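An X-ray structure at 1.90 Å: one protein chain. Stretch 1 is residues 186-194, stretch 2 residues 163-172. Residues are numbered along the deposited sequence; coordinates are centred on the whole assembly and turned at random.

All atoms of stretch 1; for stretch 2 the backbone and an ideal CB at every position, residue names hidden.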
# COMPACT_ATOMS: atom_id res chain seq x y z
N TRP A 186 -1.57 9.42 -5.82
CA TRP A 186 -1.81 10.54 -6.79
C TRP A 186 -3.15 11.24 -6.60
O TRP A 186 -3.36 12.36 -7.11
CB TRP A 186 -1.65 10.03 -8.25
CG TRP A 186 -2.50 8.81 -8.48
CD1 TRP A 186 -2.11 7.47 -8.46
CD2 TRP A 186 -3.96 8.78 -8.65
NE1 TRP A 186 -3.20 6.63 -8.60
CE2 TRP A 186 -4.33 7.37 -8.76
CE3 TRP A 186 -4.95 9.76 -8.76
CZ2 TRP A 186 -5.63 6.98 -8.98
CZ3 TRP A 186 -6.26 9.34 -8.93
CH2 TRP A 186 -6.59 7.97 -9.05
N ALA A 187 -4.08 10.65 -5.82
CA ALA A 187 -5.38 11.31 -5.58
C ALA A 187 -5.21 12.71 -4.97
O ALA A 187 -6.01 13.61 -5.25
CB ALA A 187 -6.28 10.46 -4.68
N PHE A 188 -4.17 12.89 -4.13
CA PHE A 188 -3.89 14.20 -3.52
C PHE A 188 -3.41 15.25 -4.51
O PHE A 188 -3.57 16.45 -4.28
CB PHE A 188 -2.91 14.03 -2.33
CG PHE A 188 -3.58 13.42 -1.14
CD1 PHE A 188 -4.30 14.23 -0.28
CD2 PHE A 188 -3.54 12.05 -0.92
CE1 PHE A 188 -4.98 13.67 0.80
CE2 PHE A 188 -4.22 11.49 0.16
CZ PHE A 188 -4.94 12.31 1.01
N SER A 189 -2.86 14.83 -5.65
CA SER A 189 -2.55 15.86 -6.65
C SER A 189 -3.61 16.02 -7.73
O SER A 189 -3.77 17.10 -8.27
CB SER A 189 -1.17 15.66 -7.23
OG SER A 189 -1.10 14.37 -7.77
N ARG A 190 -4.38 14.96 -8.00
CA ARG A 190 -5.38 15.00 -9.04
C ARG A 190 -6.65 15.69 -8.52
O ARG A 190 -7.35 16.37 -9.25
CB ARG A 190 -5.71 13.58 -9.55
CG ARG A 190 -6.49 13.59 -10.86
CD ARG A 190 -6.77 12.19 -11.42
NE ARG A 190 -5.57 11.40 -11.74
CZ ARG A 190 -5.64 10.11 -12.08
NH1 ARG A 190 -6.82 9.52 -12.14
NH2 ARG A 190 -4.54 9.40 -12.36
N TYR A 191 -6.96 15.46 -7.24
CA TYR A 191 -8.13 16.07 -6.59
C TYR A 191 -7.71 17.05 -5.49
O TYR A 191 -6.61 16.96 -5.00
CB TYR A 191 -9.03 15.00 -5.98
CG TYR A 191 -9.40 13.92 -6.96
CD1 TYR A 191 -10.19 14.21 -8.10
CD2 TYR A 191 -8.99 12.61 -6.75
CE1 TYR A 191 -10.53 13.21 -9.00
CE2 TYR A 191 -9.34 11.60 -7.64
CZ TYR A 191 -10.08 11.92 -8.77
OH TYR A 191 -10.42 10.92 -9.65
N ASP A 192 -8.61 17.97 -5.14
CA ASP A 192 -8.43 18.87 -4.03
C ASP A 192 -9.13 18.23 -2.84
O ASP A 192 -10.32 18.40 -2.64
CB ASP A 192 -9.00 20.25 -4.38
CG ASP A 192 -8.68 21.28 -3.35
OD1 ASP A 192 -7.94 20.97 -2.40
OD2 ASP A 192 -9.16 22.41 -3.50
N ILE A 193 -8.35 17.48 -2.05
CA ILE A 193 -8.86 16.70 -0.95
C ILE A 193 -7.97 16.92 0.29
O ILE A 193 -6.84 17.37 0.16
CB ILE A 193 -8.87 15.19 -1.30
CG1 ILE A 193 -7.52 14.72 -1.90
CG2 ILE A 193 -10.03 14.89 -2.25
CD1 ILE A 193 -7.37 13.20 -2.01
N LYS A 194 -8.45 16.54 1.48
CA LYS A 194 -7.71 16.82 2.71
C LYS A 194 -7.94 15.69 3.70
O LYS A 194 -9.02 15.08 3.72
CB LYS A 194 -8.11 18.18 3.33
CG LYS A 194 -9.61 18.27 3.69
CD LYS A 194 -9.98 19.67 4.19
CE LYS A 194 -11.45 19.79 4.54
NZ LYS A 194 -11.77 21.21 4.88
N UNK A 163 -13.69 2.82 -4.40
CA UNK A 163 -13.55 4.00 -3.52
C UNK A 163 -13.13 5.23 -4.34
O UNK A 163 -13.75 6.29 -4.25
CB UNK A 163 -12.53 3.73 -2.41
N UNK A 164 -12.10 5.09 -5.16
CA UNK A 164 -11.63 6.21 -6.00
C UNK A 164 -12.62 6.68 -7.08
O UNK A 164 -12.74 7.87 -7.32
CB UNK A 164 -10.32 5.80 -6.68
N UNK A 165 -13.31 5.74 -7.72
CA UNK A 165 -14.40 6.10 -8.63
C UNK A 165 -15.52 6.86 -7.90
O UNK A 165 -16.04 7.85 -8.42
CB UNK A 165 -14.97 4.84 -9.29
N UNK A 166 -15.89 6.43 -6.69
CA UNK A 166 -16.88 7.18 -5.91
C UNK A 166 -16.41 8.59 -5.52
O UNK A 166 -17.18 9.55 -5.56
CB UNK A 166 -17.23 6.40 -4.64
N UNK A 167 -15.16 8.71 -5.06
CA UNK A 167 -14.55 10.03 -4.81
C UNK A 167 -14.59 10.95 -6.06
O UNK A 167 -14.98 12.12 -5.97
CB UNK A 167 -13.10 9.85 -4.35
N UNK A 168 -14.17 10.40 -7.20
CA UNK A 168 -14.18 11.13 -8.48
C UNK A 168 -15.61 11.62 -8.78
O UNK A 168 -15.82 12.79 -9.09
CB UNK A 168 -13.67 10.24 -9.62
N UNK A 169 -16.58 10.73 -8.61
CA UNK A 169 -17.99 11.03 -8.88
C UNK A 169 -18.58 12.11 -8.00
O UNK A 169 -19.26 13.02 -8.49
CB UNK A 169 -18.82 9.76 -8.72
N UNK A 170 -18.38 11.96 -6.69
CA UNK A 170 -18.83 12.93 -5.71
C UNK A 170 -18.25 14.31 -5.95
O UNK A 170 -18.99 15.32 -5.86
CB UNK A 170 -18.47 12.46 -4.30
N UNK A 171 -16.96 14.38 -6.26
CA UNK A 171 -16.31 15.68 -6.46
C UNK A 171 -16.85 16.39 -7.70
O UNK A 171 -17.13 17.58 -7.66
CB UNK A 171 -14.80 15.50 -6.58
N UNK A 172 -17.01 15.65 -8.80
CA UNK A 172 -17.68 16.20 -10.01
C UNK A 172 -19.10 16.72 -9.72
O UNK A 172 -19.53 17.73 -10.27
CB UNK A 172 -17.75 15.13 -11.10

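All ten positions of stretch 2 have helical phi and psi, so the side chains fan out around one axis, and the positions whose CB points toward stretch 1 recur three or four residues apart: 164, 167 and 171. The first rule of this contact is therefore periodicity, and the second is what stretch 1 offers at each turn.

Position 163 has nothing of stretch 1 within 5.5 Å of its ideal CB. This contact sets no demand, and any helix-compatible residue would do. It is Met163, which stays clear of stretch 1.

At position 164 CA-to-CB points toward stretch 1, and the ideal CB lies 4.9 Å from CH2 of Trp186. Ahead are the indole ring and the methyl of Ala187, with no charge to answer, so a branched or flexible aliphatic such as leucine, isoleucine or methionine would suit. The deposited residue is Leu164. Its CD1 sits 4.0 Å from Trp186 CZ2, approaching the ring obliquely, while its CD2 reaches to 4.2 Å from Ala187 CB, so one fork serves two neighbours.

Position 165 points away and 166 is out of reach; small or polar residues are natural there. They are Ala165 and Ser166.

Position 167 points toward stretch 1 again, with its ideal CB 5.3 Å from CE2 of Tyr191. That gap leaves room for a side chain of several carbons, and the apolar ring together with Ile193 beyond it favours leucine, isoleucine or methionine. Leu167 takes the place: CD2 is 4.0 Å from Tyr191 CD2, and CD1 is 4.1 Å from Ile193 CG2. The two methyls thus link the phenol ring to the strand that follows it.

Position 168 is different. CA-to-CB runs sideways, yet its ideal CB is 3.3 Å from the OH of Tyr191. A short polar side chain, Asp, Asn or Ser, could use that hydroxyl, and alanine would also be compact enough. Asp168 is found, with OD1 3.2 Å from Tyr191 OH and near the plane of the ring, at its edge.

Positions 169 and 170 are out of reach and free to be polar. Ser169 turns its OG back to hydrogen-bond Ala165 O at 3.1 Å, whereas the bond from Ser170 OG to Ser166 O, at 3.3 Å, is weak.

One turn beyond 167, position 171 faces stretch 1 with its ideal CB 5.0 Å from CD1 of Tyr191. The base of that side chain and the CG2 methyl of Ile193 offer an apolar surface, suited to isoleucine, leucine, valine or methionine. Ile171 extends CD1 to 3.9 Å from both Tyr191 CB and Ile193 CG2, so a single methyl meets two residues.

Position 172 has an ideal CB far from stretch 1, so long polar residues are acceptable. Lys172 curls back along its own helix, its NZ forming a salt bridge with Asp168 OD1 at 2.7 Å. The carboxylate oxygen that lies near the tyrosine hydroxyl is thus the one that pairs with a lysine one turn on.

Stretch 2 163-172: MLASLDSSIK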
# COMPACT_ATOMS: atom_id res chain seq x y z
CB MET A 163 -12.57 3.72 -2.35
CG MET A 163 -12.28 4.93 -1.44
SD MET A 163 -11.03 6.09 -2.06
CE MET A 163 -9.58 5.09 -1.73
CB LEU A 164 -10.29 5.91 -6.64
CG LEU A 164 -9.12 5.72 -5.65
CD1 LEU A 164 -8.01 5.04 -6.43
CD2 LEU A 164 -8.73 7.10 -5.13
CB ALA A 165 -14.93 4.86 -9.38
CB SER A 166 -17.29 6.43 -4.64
OG SER A 166 -17.56 5.07 -4.92
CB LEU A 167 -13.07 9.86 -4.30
CG LEU A 167 -12.24 11.15 -4.05
CD1 LEU A 167 -12.85 11.97 -2.94
CD2 LEU A 167 -10.81 10.77 -3.65
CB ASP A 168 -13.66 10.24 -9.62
CG ASP A 168 -13.39 11.02 -10.92
OD1 ASP A 168 -13.09 12.23 -10.89
OD2 ASP A 168 -13.45 10.41 -12.00
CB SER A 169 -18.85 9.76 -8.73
OG SER A 169 -18.59 8.87 -9.79
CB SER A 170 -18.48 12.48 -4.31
OG SER A 170 -19.36 11.45 -3.91
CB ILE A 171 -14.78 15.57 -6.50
CG1 ILE A 171 -14.26 15.43 -5.07
CG2 ILE A 171 -14.14 16.79 -7.21
CD1 ILE A 171 -12.80 15.04 -5.02
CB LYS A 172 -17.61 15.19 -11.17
CG LYS A 172 -16.27 15.27 -11.92
CD LYS A 172 -15.74 13.93 -12.42
CE LYS A 172 -14.60 14.12 -13.43
NZ LYS A 172 -13.56 13.05 -13.38
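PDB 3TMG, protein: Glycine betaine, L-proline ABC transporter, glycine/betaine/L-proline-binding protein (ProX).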